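PDB 3KE6: protein Rv1364c/MT1410 from Mycobacterium tuberculosis, which probably acts as a multidomain regulator of an anti-sigma factor pathway, combining a manganese-binding PP2C-type phosphatase domain with an RsbW-like serine kinase domain. Local coordinates for residues P34-A39 with L252-R257; S84-A89 with E105-F110; G140-L145 with L184-G189; T276-L281 with D297-I302. One frame throughout, in Å; residues are numbered along the deposited sequence.

Interaction 1 of 4, residues P34-A39 with L252-R257; sequences PGADIA and LAMQRR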
loop_
_atom_site.group_PDB
_atom_site.type_symbol
_atom_site.label_atom_id
_atom_site.label_comp_id
_atom_site.label_asym_id
_atom_site.label_seq_id
_atom_site.Cartn_x
_atom_site.Cartn_y
_atom_site.Cartn_z
ATOM N N PRO A 34 8.685 4.175 1.430
ATOM C CA PRO A 34 9.602 5.089 0.810
ATOM C C PRO A 34 9.845 4.782 -0.662
ATOM O O PRO A 34 9.897 5.708 -1.480
ATOM C CB PRO A 34 10.880 4.912 1.633
ATOM C CG PRO A 34 10.438 4.323 2.894
ATOM C CD PRO A 34 9.316 3.444 2.544
ATOM N N GLY A 35 9.947 3.501 -1.009
ATOM C CA GLY A 35 10.391 3.136 -2.359
ATOM C C GLY A 35 9.347 2.666 -3.354
ATOM O O GLY A 35 9.709 2.190 -4.436
ATOM N N ALA A 36 8.064 2.779 -2.995
ATOM C CA ALA A 36 6.961 2.447 -3.927
ATOM C C ALA A 36 5.705 3.219 -3.561
ATOM O O ALA A 36 5.422 3.435 -2.372
ATOM C CB ALA A 36 6.667 0.961 -3.916
ATOM N N ASP A 37 4.987 3.665 -4.582
ATOM C CA ASP A 37 3.655 4.227 -4.442
ATOM C C ASP A 37 2.677 3.120 -4.812
ATOM O O ASP A 37 2.875 2.418 -5.786
ATOM C CB ASP A 37 3.467 5.400 -5.402
ATOM C CG ASP A 37 4.279 6.633 -5.012
ATOM O OD1 ASP A 37 4.632 6.760 -3.814
ATOM O OD2 ASP A 37 4.542 7.495 -5.906
ATOM N N ILE A 38 1.605 2.985 -4.053
ATOM C CA ILE A 38 0.646 1.940 -4.270
ATOM C C ILE A 38 -0.769 2.540 -4.301
ATOM O O ILE A 38 -1.122 3.371 -3.469
ATOM C CB ILE A 38 0.724 0.908 -3.131
ATOM C CG1 ILE A 38 2.181 0.637 -2.739
ATOM C CG2 ILE A 38 0.032 -0.397 -3.535
ATOM C CD1 ILE A 38 2.319 -0.128 -1.461
ATOM N N ALA A 39 -1.576 2.069 -5.251
ATOM C CA ALA A 39 -2.979 2.433 -5.369
ATOM C C ALA A 39 -3.811 1.182 -5.604
ATOM O O ALA A 39 -3.347 0.216 -6.229
ATOM C CB ALA A 39 -3.174 3.407 -6.534
ATOM N N LEU A 252 -4.700 -3.373 -8.642
ATOM C CA LEU A 252 -3.772 -3.021 -7.582
ATOM C C LEU A 252 -2.484 -2.651 -8.255
ATOM O O LEU A 252 -1.857 -3.500 -8.880
ATOM C CB LEU A 252 -3.559 -4.200 -6.640
ATOM C CG LEU A 252 -2.451 -4.003 -5.616
ATOM C CD1 LEU A 252 -2.864 -2.941 -4.558
ATOM C CD2 LEU A 252 -2.134 -5.335 -4.989
ATOM N N ALA A 253 -2.107 -1.379 -8.154
ATOM C CA ALA A 253 -0.997 -0.845 -8.937
ATOM C C ALA A 253 0.054 -0.323 -8.000
ATOM O O ALA A 253 -0.263 0.230 -6.942
ATOM C CB ALA A 253 -1.473 0.258 -9.831
ATOM N N MET A 254 1.308 -0.520 -8.383
ATOM C CA MET A 254 2.410 0.069 -7.669
ATOM C C MET A 254 3.501 0.538 -8.606
ATOM O O MET A 254 3.842 -0.150 -9.552
ATOM C CB MET A 254 2.930 -0.903 -6.614
ATOM C CG MET A 254 3.994 -1.835 -7.042
ATOM S SD MET A 254 5.622 -1.097 -6.805
ATOM C CE MET A 254 6.574 -2.596 -7.063
ATOM N N GLN A 255 4.024 1.734 -8.355
ATOM C CA GLN A 255 5.136 2.253 -9.124
ATOM C C GLN A 255 6.308 2.364 -8.188
ATOM O O GLN A 255 6.171 2.828 -7.057
ATOM C CB GLN A 255 4.809 3.619 -9.709
ATOM C CG GLN A 255 6.016 4.339 -10.274
ATOM C CD GLN A 255 5.681 5.677 -10.915
ATOM O OE1 GLN A 255 5.947 5.892 -12.092
ATOM N NE2 GLN A 255 5.120 6.590 -10.134
ATOM N N ARG A 256 7.469 1.946 -8.667
ATOM C CA ARG A 256 8.692 2.122 -7.911
ATOM C C ARG A 256 9.094 3.589 -7.984
ATOM O O ARG A 256 8.951 4.223 -9.033
ATOM C CB ARG A 256 9.798 1.219 -8.460
ATOM C CG ARG A 256 10.922 0.981 -7.478
ATOM C CD ARG A 256 11.992 0.039 -8.004
ATOM N NE ARG A 256 13.077 -0.084 -7.029
ATOM C CZ ARG A 256 14.388 0.003 -7.276
ATOM N NH1 ARG A 256 15.234 -0.134 -6.259
ATOM N NH2 ARG A 256 14.872 0.189 -8.510
ATOM N N ARG A 257 9.592 4.115 -6.870
ATOM C CA ARG A 257 10.071 5.502 -6.785
ATOM C C ARG A 257 11.367 5.574 -6.008
ATOM O O ARG A 257 11.675 4.676 -5.211
ATOM C CB ARG A 257 9.047 6.357 -6.053
ATOM C CG ARG A 257 8.641 5.732 -4.719
ATOM C CD ARG A 257 7.739 6.612 -3.948
ATOM N NE ARG A 257 8.390 7.856 -3.563
ATOM C CZ ARG A 257 7.740 8.971 -3.247
ATOM N NH1 ARG A 257 6.411 9.010 -3.264
ATOM N NH2 ARG A 257 8.427 10.052 -2.917
#
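Asp-37 and Arg-257 lose more surface to this contact than any other residue, and they meet through a salt bridge. Asp-37 OD1 accepts from Arg-257 NH1 at 2.9 Å through its syn lone pair, on the side of OD2. The carboxylate oxygen sits in the guanidinium plane, yet the two flat groups are turned 86° against each other, so a single N-H makes the bridge rather than a two-pronged pair. The arginine chain bends at chi3 (-64°) to bring its head back over the start of 34-39, while NH2 is engaged by the carbonyl of Glu-287. Beside this ion pair the backbones are joined in regular antiparallel fashion. Asp-37 N reaches Gln-255 O at 2.9 Å and Gln-255 N returns to Asp-37 O; Ala-39 N to Ala-253 O and Ala-253 N to Ala-39 O repeat the exchange, each 2.8 Å. Arg-257 N also bonds to Gly-35 O, from above the carbonyl plane. On the face that carries Ala-36, Ile-38, Met-254 and Arg-256, Ala-36 CB touches Met-254 SD at 3.7 Å and Ile-38 CG2 lies 4.0 Å from Leu-252 CD1. That side packs on strand 64-71, whereas Asp-37, Ala-39 and Ala-253 pack on helix 227-241. Strands 36-43 and 249-256 are neighbours in one sheet, lying between a second sheet and a helix layer, consistent with the alpha-beta-beta-alpha sandwich of PP2C-type phosphatases.

Interaction 2 of 4, residues S84-A89 with E105-F110; sequences SQLRTA and EAVDRF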
loop_
_atom_site.group_PDB
_atom_site.type_symbol
_atom_site.label_atom_id
_atom_site.label_comp_id
_atom_site.label_asym_id
_atom_site.label_seq_id
_atom_site.Cartn_x
_atom_site.Cartn_y
_atom_site.Cartn_z
ATOM N N SER A 84 -12.373 -14.604 2.221
ATOM C CA SER A 84 -11.959 -14.107 3.528
ATOM C C SER A 84 -10.946 -15.021 4.213
ATOM O O SER A 84 -9.976 -14.551 4.822
ATOM C CB SER A 84 -13.177 -13.960 4.428
ATOM O OG SER A 84 -12.783 -13.497 5.713
ATOM N N GLN A 85 -11.182 -16.326 4.105
ATOM C CA GLN A 85 -10.300 -17.317 4.698
ATOM C C GLN A 85 -8.948 -17.395 3.997
ATOM O O GLN A 85 -7.916 -17.550 4.649
ATOM C CB GLN A 85 -10.961 -18.688 4.682
ATOM C CG GLN A 85 -12.140 -18.808 5.619
ATOM C CD GLN A 85 -12.587 -20.250 5.764
ATOM O OE1 GLN A 85 -11.962 -21.040 6.497
ATOM N NE2 GLN A 85 -13.656 -20.613 5.057
ATOM N N LEU A 86 -8.963 -17.308 2.673
ATOM C CA LEU A 86 -7.739 -17.407 1.890
ATOM C C LEU A 86 -6.883 -16.199 2.116
ATOM O O LEU A 86 -5.662 -16.303 2.232
ATOM C CB LEU A 86 -8.050 -17.475 0.406
ATOM C CG LEU A 86 -8.712 -18.745 -0.115
ATOM C CD1 LEU A 86 -8.834 -18.619 -1.622
ATOM C CD2 LEU A 86 -7.911 -19.972 0.263
ATOM N N ARG A 87 -7.534 -15.047 2.133
ATOM C CA ARG A 87 -6.854 -13.804 2.403
ATOM C C ARG A 87 -6.171 -13.877 3.769
ATOM O O ARG A 87 -4.989 -13.634 3.872
ATOM C CB ARG A 87 -7.865 -12.662 2.357
ATOM C CG ARG A 87 -7.333 -11.326 2.792
ATOM C CD ARG A 87 -8.390 -10.247 2.619
ATOM N NE ARG A 87 -9.633 -10.501 3.363
ATOM C CZ ARG A 87 -10.760 -9.801 3.207
ATOM N NH1 ARG A 87 -11.851 -10.116 3.902
ATOM N NH2 ARG A 87 -10.816 -8.799 2.335
ATOM N N THR A 88 -6.910 -14.224 4.815
ATOM C CA THR A 88 -6.304 -14.334 6.147
ATOM C C THR A 88 -5.165 -15.364 6.165
ATOM O O THR A 88 -4.150 -15.173 6.847
ATOM C CB THR A 88 -7.333 -14.710 7.242
ATOM O OG1 THR A 88 -8.261 -13.636 7.429
ATOM C CG2 THR A 88 -6.632 -14.994 8.555
ATOM N N ALA A 89 -5.350 -16.460 5.432
ATOM C CA ALA A 89 -4.349 -17.510 5.363
ATOM C C ALA A 89 -3.068 -17.016 4.688
ATOM O O ALA A 89 -1.979 -17.248 5.202
ATOM C CB ALA A 89 -4.896 -18.736 4.654
ATOM N N GLU A 105 2.401 -22.191 -1.103
ATOM C CA GLU A 105 2.339 -23.633 -0.855
ATOM C C GLU A 105 1.636 -23.989 0.454
ATOM O O GLU A 105 1.025 -25.063 0.565
ATOM C CB GLU A 105 3.755 -24.235 -0.852
ATOM C CG GLU A 105 4.423 -24.282 -2.228
ATOM C CD GLU A 105 5.827 -24.859 -2.196
ATOM O OE1 GLU A 105 6.448 -24.904 -1.103
ATOM O OE2 GLU A 105 6.302 -25.279 -3.276
ATOM N N ALA A 106 1.747 -23.105 1.451
ATOM C CA ALA A 106 1.048 -23.294 2.724
ATOM C C ALA A 106 -0.449 -23.186 2.470
ATOM O O ALA A 106 -1.246 -23.956 3.025
ATOM C CB ALA A 106 1.491 -22.257 3.754
ATOM N N VAL A 107 -0.809 -22.246 1.599
ATOM C CA VAL A 107 -2.194 -21.955 1.310
ATOM C C VAL A 107 -2.785 -23.082 0.508
ATOM O O VAL A 107 -3.901 -23.512 0.761
ATOM C CB VAL A 107 -2.329 -20.648 0.513
ATOM C CG1 VAL A 107 -3.771 -20.418 0.102
ATOM C CG2 VAL A 107 -1.778 -19.451 1.327
ATOM N N ASP A 108 -2.021 -23.570 -0.461
ATOM C CA ASP A 108 -2.485 -24.625 -1.324
ATOM C C ASP A 108 -2.767 -25.887 -0.514
ATOM O O ASP A 108 -3.741 -26.597 -0.761
ATOM C CB ASP A 108 -1.441 -24.897 -2.414
ATOM C CG ASP A 108 -1.930 -25.884 -3.488
ATOM O OD1 ASP A 108 -3.052 -25.719 -4.010
ATOM O OD2 ASP A 108 -1.177 -26.822 -3.820
ATOM N N ARG A 109 -1.912 -26.167 0.454
ATOM C CA ARG A 109 -2.138 -27.302 1.330
ATOM C C ARG A 109 -3.342 -27.043 2.254
ATOM O O ARG A 109 -4.093 -27.971 2.569
ATOM C CB ARG A 109 -0.867 -27.645 2.128
ATOM C CG ARG A 109 0.234 -28.333 1.283
ATOM C CD ARG A 109 1.346 -28.972 2.155
ATOM N NE ARG A 109 1.918 -28.007 3.085
ATOM C CZ ARG A 109 2.856 -27.106 2.782
ATOM N NH1 ARG A 109 3.268 -26.244 3.717
ATOM N NH2 ARG A 109 3.382 -27.048 1.558
ATOM N N PHE A 110 -3.525 -25.792 2.670
ATOM C CA PHE A 110 -4.662 -25.394 3.508
ATOM C C PHE A 110 -6.005 -25.548 2.798
ATOM O O PHE A 110 -7.001 -25.901 3.425
ATOM C CB PHE A 110 -4.498 -23.940 3.968
ATOM C CG PHE A 110 -5.627 -23.429 4.833
ATOM C CD1 PHE A 110 -6.064 -24.142 5.923
ATOM C CD2 PHE A 110 -6.226 -22.208 4.570
ATOM C CE1 PHE A 110 -7.087 -23.655 6.723
ATOM C CE2 PHE A 110 -7.255 -21.724 5.370
ATOM C CZ PHE A 110 -7.680 -22.439 6.444
#
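The ring of Phe-110 is the flat group that reaches across an antiparallel helix pair, 77-95 with 100-110: the carbonyl oxygen of Gln-85 lies at its edge, near the ring plane, 4.3 Å from CE2. Ala-89 CB approaches the ring obliquely, 3.7 Å from CD2 and only slightly farther from CE2. The chi1 of Phe-110 is 180°, which swings the ring away from its own backbone N and out toward the facing helix. The short axes of the two segments pass 10.3 Å apart, at 145° between their directions. The packing between them is apolar, and the helices come together where the small Ala-89 faces Val-107, with CA atoms 6.4 Å apart. Val-107 also touches Leu-90, one residue farther along helix 77-95. That helix in turn rests Leu-86 on Trp-55 of strand 54-60, which attaches the pair to the five-stranded sheet of the phosphatase domain. Beside the alanine, Leu-86 and Val-107 cross at about a right angle, CD2 of the leucine meeting CG1 of the valine at 4.2 Å.

Interaction 3 of 4, residues G140-L145 with L184-G189; sequences GHPPPL and LFYTDG. With MN (manganese (II) ion), chain F.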
loop_
_atom_site.group_PDB
_atom_site.type_symbol
_atom_site.label_atom_id
_atom_site.label_comp_id
_atom_site.label_asym_id
_atom_site.label_seq_id
_atom_site.Cartn_x
_atom_site.Cartn_y
_atom_site.Cartn_z
ATOM N N GLY A 140 -2.456 -19.675 -11.787
ATOM C CA GLY A 140 -3.622 -19.748 -12.675
ATOM C C GLY A 140 -4.288 -18.398 -12.836
ATOM O O GLY A 140 -5.505 -18.298 -12.981
ATOM N N HIS A 141 -3.474 -17.352 -12.797
ATOM C CA HIS A 141 -3.972 -15.985 -12.753
ATOM C C HIS A 141 -3.410 -15.197 -13.926
ATOM O O HIS A 141 -2.246 -15.372 -14.291
ATOM C CB HIS A 141 -3.572 -15.330 -11.445
ATOM C CG HIS A 141 -4.375 -14.113 -11.119
ATOM N ND1 HIS A 141 -5.575 -14.176 -10.442
ATOM C CD2 HIS A 141 -4.159 -12.801 -11.387
ATOM C CE1 HIS A 141 -6.058 -12.953 -10.300
ATOM N NE2 HIS A 141 -5.222 -12.103 -10.870
ATOM N N PRO A 142 -4.236 -14.340 -14.532
ATOM C CA PRO A 142 -3.745 -13.574 -15.659
ATOM C C PRO A 142 -2.576 -12.682 -15.234
ATOM O O PRO A 142 -2.605 -12.112 -14.167
ATOM C CB PRO A 142 -4.967 -12.756 -16.082
ATOM C CG PRO A 142 -5.816 -12.709 -14.900
ATOM C CD PRO A 142 -5.639 -14.022 -14.239
ATOM N N PRO A 143 -1.535 -12.594 -16.072
ATOM C CA PRO A 143 -0.264 -12.019 -15.630
ATOM C C PRO A 143 -0.328 -10.508 -15.537
ATOM O O PRO A 143 -1.086 -9.898 -16.277
ATOM C CB PRO A 143 0.707 -12.442 -16.747
ATOM C CG PRO A 143 -0.150 -12.502 -17.952
ATOM C CD PRO A 143 -1.491 -13.007 -17.486
ATOM N N PRO A 144 0.460 -9.907 -14.627
ATOM C CA PRO A 144 0.599 -8.464 -14.452
ATOM C C PRO A 144 0.982 -7.691 -15.697
ATOM O O PRO A 144 1.717 -8.196 -16.539
ATOM C CB PRO A 144 1.737 -8.358 -13.447
ATOM C CG PRO A 144 1.629 -9.594 -12.648
ATOM C CD PRO A 144 1.243 -10.642 -13.616
ATOM N N LEU A 145 0.477 -6.461 -15.791
ATOM C CA LEU A 145 0.909 -5.502 -16.807
ATOM C C LEU A 145 2.072 -4.748 -16.206
ATOM O O LEU A 145 2.033 -4.402 -15.024
ATOM C CB LEU A 145 -0.224 -4.518 -17.136
ATOM C CG LEU A 145 -0.156 -3.745 -18.472
ATOM C CD1 LEU A 145 -1.410 -2.881 -18.697
ATOM C CD2 LEU A 145 1.098 -2.886 -18.552
ATOM N N LEU A 184 0.950 -3.634 -12.614
ATOM C CA LEU A 184 -0.492 -3.663 -12.355
ATOM C C LEU A 184 -1.046 -5.085 -12.181
ATOM O O LEU A 184 -1.206 -5.832 -13.130
ATOM C CB LEU A 184 -1.239 -2.937 -13.482
ATOM C CG LEU A 184 -1.153 -1.399 -13.541
ATOM C CD1 LEU A 184 0.276 -0.868 -13.733
ATOM C CD2 LEU A 184 -2.039 -0.847 -14.644
ATOM N N PHE A 185 -1.330 -5.444 -10.944
ATOM C CA PHE A 185 -2.061 -6.660 -10.620
ATOM C C PHE A 185 -3.551 -6.382 -10.839
ATOM O O PHE A 185 -4.052 -5.327 -10.431
ATOM C CB PHE A 185 -1.823 -7.040 -9.140
ATOM C CG PHE A 185 -0.491 -7.718 -8.869
ATOM C CD1 PHE A 185 -0.424 -8.846 -8.061
ATOM C CD2 PHE A 185 0.689 -7.237 -9.418
ATOM C CE1 PHE A 185 0.794 -9.481 -7.815
ATOM C CE2 PHE A 185 1.900 -7.876 -9.186
ATOM C CZ PHE A 185 1.951 -9.002 -8.383
ATOM N N TYR A 186 -4.264 -7.331 -11.433
ATOM C CA TYR A 186 -5.699 -7.166 -11.722
ATOM C C TYR A 186 -6.405 -8.531 -11.731
ATOM O O TYR A 186 -5.751 -9.570 -11.835
ATOM C CB TYR A 186 -5.887 -6.505 -13.098
ATOM C CG TYR A 186 -5.261 -7.350 -14.147
ATOM C CD1 TYR A 186 -5.995 -8.292 -14.837
ATOM C CD2 TYR A 186 -3.904 -7.286 -14.371
ATOM C CE1 TYR A 186 -5.391 -9.115 -15.777
ATOM C CE2 TYR A 186 -3.290 -8.089 -15.307
ATOM C CZ TYR A 186 -4.039 -9.006 -16.003
ATOM O OH TYR A 186 -3.427 -9.814 -16.915
ATOM N N THR A 187 -7.731 -8.521 -11.661
ATOM C CA THR A 187 -8.506 -9.742 -11.796
ATOM C C THR A 187 -9.113 -9.795 -13.185
ATOM O O THR A 187 -9.168 -8.778 -13.882
ATOM C CB THR A 187 -9.617 -9.873 -10.732
ATOM O OG1 THR A 187 -10.333 -8.637 -10.608
ATOM C CG2 THR A 187 -9.018 -10.273 -9.398
ATOM N N ASP A 188 -9.580 -10.985 -13.566
ATOM C CA ASP A 188 -10.104 -11.242 -14.902
ATOM C C ASP A 188 -11.326 -10.392 -15.240
ATOM O O ASP A 188 -11.680 -10.227 -16.417
ATOM C CB ASP A 188 -10.393 -12.753 -15.108
ATOM C CG ASP A 188 -11.443 -13.325 -14.137
ATOM O OD1 ASP A 188 -12.086 -12.574 -13.369
ATOM O OD2 ASP A 188 -11.619 -14.562 -14.139
ATOM N N GLY A 189 -11.965 -9.848 -14.212
ATOM C CA GLY A 189 -13.086 -8.942 -14.415
ATOM C C GLY A 189 -12.699 -7.719 -15.216
ATOM O O GLY A 189 -13.524 -7.151 -15.921
HETATM MN MN MN F . -13.386 -13.556 -11.866
HETATM O O HOH W 1 -13.798 -15.276 -13.185
HETATM O O HOH W 2 -15.194 -14.057 -10.690
HETATM O O HOH W 3 -13.322 -11.565 -10.897
#
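Tyr-186 lies against the three consecutive prolines of 140-145, and this packed end contrasts with the hydrated manganese site of the PP2C-type phosphatase domain at the other. Its ring has Pro-142 CB and CG each 3.7 Å from CE1, while the hydroxyl donates to Pro-143 O; the modelled separation there is very short and its exact value doubtful. Chi1 of 59° sets CG between the backbone N and the carbonyl carbon, raising the ring toward the proline loop. Next along, Pro-144 CG rests over a face of Phe-185, 3.9 Å from CE2. Leu-145 and Leu-184 then close the packed end as an antiparallel hydrogen-bonded pair, Leu-184 N to Leu-145 O being 2.8 Å. Between the two ends stands His-141, whose NE2 donates to Tyr-186 O at 2.8 Å, with the oxygen tilted 18° from the ring plane. Thr-121 OG1 holds ND1, so the imidazole is gripped on both nitrogens and its rotation is fixed. Past Thr-187 the segments part, and Asp-188 meets the loop only through its backbone N, 4.3 Å from Pro-142 CG. Its carboxylate turns instead to a manganese ion, shared with Asp-71 and Asp-247 and carrying three waters. OD1 binds the metal at 2.2 Å, and OD2 accepts a hydrogen bond from one of those waters, 2.5 Å away.

Interaction 4 of 4, residues T276-L281 with D297-I302; sequences TVRAQL and DIVHAI. With SO4 (sulfate ion), chain C.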
loop_
_atom_site.group_PDB
_atom_site.type_symbol
_atom_site.label_atom_id
_atom_site.label_comp_id
_atom_site.label_asym_id
_atom_site.label_seq_id
_atom_site.Cartn_x
_atom_site.Cartn_y
_atom_site.Cartn_z
ATOM N N THR A 276 7.433 26.898 11.944
ATOM C CA THR A 276 8.514 26.459 11.051
ATOM C C THR A 276 8.480 24.963 10.824
ATOM O O THR A 276 8.422 24.503 9.696
ATOM C CB THR A 276 9.869 26.933 11.563
ATOM O OG1 THR A 276 9.909 28.356 11.475
ATOM C CG2 THR A 276 10.956 26.428 10.708
ATOM N N VAL A 277 8.438 24.202 11.905
ATOM C CA VAL A 277 8.331 22.746 11.799
ATOM C C VAL A 277 7.094 22.276 11.007
ATOM O O VAL A 277 7.243 21.549 10.027
ATOM C CB VAL A 277 8.351 22.133 13.164
ATOM C CG1 VAL A 277 8.087 20.629 13.096
ATOM C CG2 VAL A 277 9.702 22.499 13.823
ATOM N N ARG A 278 5.898 22.711 11.389
ATOM C CA ARG A 278 4.683 22.424 10.602
ATOM C C ARG A 278 4.908 22.667 9.103
ATOM O O ARG A 278 4.596 21.803 8.293
ATOM C CB ARG A 278 3.487 23.276 11.066
ATOM C CG ARG A 278 2.861 22.826 12.381
ATOM C CD ARG A 278 1.462 23.445 12.641
ATOM N NE ARG A 278 1.474 24.879 12.463
ATOM C CZ ARG A 278 1.655 25.766 13.442
ATOM N NH1 ARG A 278 1.657 27.059 13.162
ATOM N NH2 ARG A 278 1.836 25.382 14.692
ATOM N N ALA A 279 5.418 23.831 8.705
ATOM C CA ALA A 279 5.537 24.067 7.243
ATOM C C ALA A 279 6.345 22.936 6.607
ATOM O O ALA A 279 5.892 22.267 5.680
ATOM C CB ALA A 279 6.138 25.395 6.928
ATOM N N GLN A 280 7.530 22.689 7.153
ATOM C CA GLN A 280 8.431 21.692 6.602
ATOM C C GLN A 280 7.898 20.295 6.701
ATOM O O GLN A 280 8.047 19.511 5.786
ATOM C CB GLN A 280 9.753 21.769 7.304
ATOM C CG GLN A 280 10.554 22.950 6.898
ATOM C CD GLN A 280 11.967 22.849 7.405
ATOM O OE1 GLN A 280 12.645 21.834 7.173
ATOM N NE2 GLN A 280 12.432 23.889 8.103
ATOM N N LEU A 281 7.278 19.972 7.817
ATOM C CA LEU A 281 6.626 18.674 7.954
ATOM C C LEU A 281 5.530 18.415 6.899
ATOM O O LEU A 281 5.391 17.291 6.382
ATOM C CB LEU A 281 6.047 18.549 9.352
ATOM C CG LEU A 281 5.855 17.167 9.970
ATOM C CD1 LEU A 281 7.037 16.243 9.680
ATOM C CD2 LEU A 281 5.671 17.402 11.492
ATOM N N ASP A 297 -2.943 14.289 11.668
ATOM C CA ASP A 297 -2.519 13.655 12.901
ATOM C C ASP A 297 -1.070 13.985 13.239
ATOM O O ASP A 297 -0.774 14.509 14.311
ATOM C CB ASP A 297 -2.675 12.143 12.810
ATOM C CG ASP A 297 -4.078 11.717 12.914
ATOM O OD1 ASP A 297 -4.866 12.430 13.566
ATOM O OD2 ASP A 297 -4.417 10.666 12.338
ATOM N N ILE A 298 -0.173 13.661 12.326
ATOM C CA ILE A 298 1.241 13.729 12.612
ATOM C C ILE A 298 1.658 15.198 12.830
ATOM O O ILE A 298 2.407 15.513 13.782
ATOM C CB ILE A 298 2.038 13.119 11.477
ATOM C CG1 ILE A 298 1.819 11.598 11.412
ATOM C CG2 ILE A 298 3.467 13.429 11.636
ATOM C CD1 ILE A 298 2.349 10.912 10.086
ATOM N N VAL A 299 1.149 16.111 11.993
ATOM C CA VAL A 299 1.485 17.519 12.184
ATOM C C VAL A 299 0.974 18.027 13.514
ATOM O O VAL A 299 1.625 18.803 14.165
ATOM C CB VAL A 299 0.953 18.428 11.060
ATOM C CG1 VAL A 299 1.243 19.941 11.405
ATOM C CG2 VAL A 299 1.539 18.010 9.703
ATOM N N HIS A 300 -0.215 17.602 13.911
ATOM C CA HIS A 300 -0.772 17.991 15.212
ATOM C C HIS A 300 0.179 17.563 16.330
ATOM O O HIS A 300 0.597 18.382 17.151
ATOM C CB HIS A 300 -2.149 17.350 15.382
ATOM C CG HIS A 300 -2.922 17.835 16.561
ATOM N ND1 HIS A 300 -4.287 17.671 16.651
ATOM C CD2 HIS A 300 -2.535 18.406 17.728
ATOM C CE1 HIS A 300 -4.711 18.139 17.814
ATOM N NE2 HIS A 300 -3.668 18.596 18.486
ATOM N N ALA A 301 0.559 16.287 16.329
ATOM C CA ALA A 301 1.398 15.737 17.425
ATOM C C ALA A 301 2.705 16.496 17.534
ATOM O O ALA A 301 3.060 17.001 18.583
ATOM C CB ALA A 301 1.673 14.255 17.221
ATOM N N ILE A 302 3.398 16.608 16.425
ATOM C CA ILE A 302 4.742 17.164 16.435
ATOM C C ILE A 302 4.709 18.638 16.741
ATOM O O ILE A 302 5.561 19.121 17.491
ATOM C CB ILE A 302 5.467 16.860 15.108
ATOM C CG1 ILE A 302 5.632 15.332 14.993
ATOM C CG2 ILE A 302 6.800 17.554 15.026
ATOM C CD1 ILE A 302 6.691 14.908 14.015
HETATM S S SO4 C . -0.970 24.390 9.468
HETATM O O1 SO4 C . -0.361 23.805 8.317
HETATM O O2 SO4 C . 0.018 25.159 10.187
HETATM O O3 SO4 C . -2.030 25.257 9.023
HETATM O O4 SO4 C . -1.490 23.394 10.363
#
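Leu-281 and Ile-302 form the centre of the apolar packing: the leucine's CD2 branch fits against the isoleucine, 3.7 Å from CB, with CG2 and CD1 just as near. Their side chains pass at a slant, whereas Val-277 meets Ile-302 at about a right angle, CG1 to CG2 at 3.9 Å. Val-299, buried and second only to Leu-281 in contact surface, sets CG1 against the aliphatic part of Arg-278, 3.4 Å from CG and 3.7 Å from CD. The polar contacts gather at the end of that arginine. Its chain bends at chi3 (-50°), which lets NE donate to O2 of a sulfate at 2.7 Å, the oxygen lying at the guanidinium edge. Arg-282 NE also binds this anion, which probably came from the crystallisation liquor, and Arg-278 NH2 bonds to Ser-303 OG, tying the arginine to the opposite helix as well. Backbone bonds stay within each helix. The two run antiparallel, their short axes 9.9 Å apart at 157° between directions. Both belong to the histidine kinase-like ATPase domain, where helices 273-288 and 292-312 lie on a sheet: Val-277 and Leu-281 pack on strand 263-267, and Ile-302 on strands 333-340 and 376-391.

In the fold
Interactions 1 and 3 are directly continuous: strands 249-256 and 182-186 are neighbours in one sheet, Leu-252 N lies 2.7 Å from Phe-185 O, and their centres are 17 Å apart. Interaction 3 carries this sheet to the manganese site through Asp-188. Interaction 2 packs elsewhere in the same phosphatase domain, its nearest atoms about 10 Å from interaction 3, although the Leu-86 side chain comes within about 10 Å of a manganese ion. Along the chain, interactions 2 and 3 are both enclosed by the loop that interaction 1 closes. Interaction 4 lies in the kinase-like domain, its centre about 40 Å from that of interaction 3, while interaction 1 stands between, 25 Å from interaction 4 centre to centre.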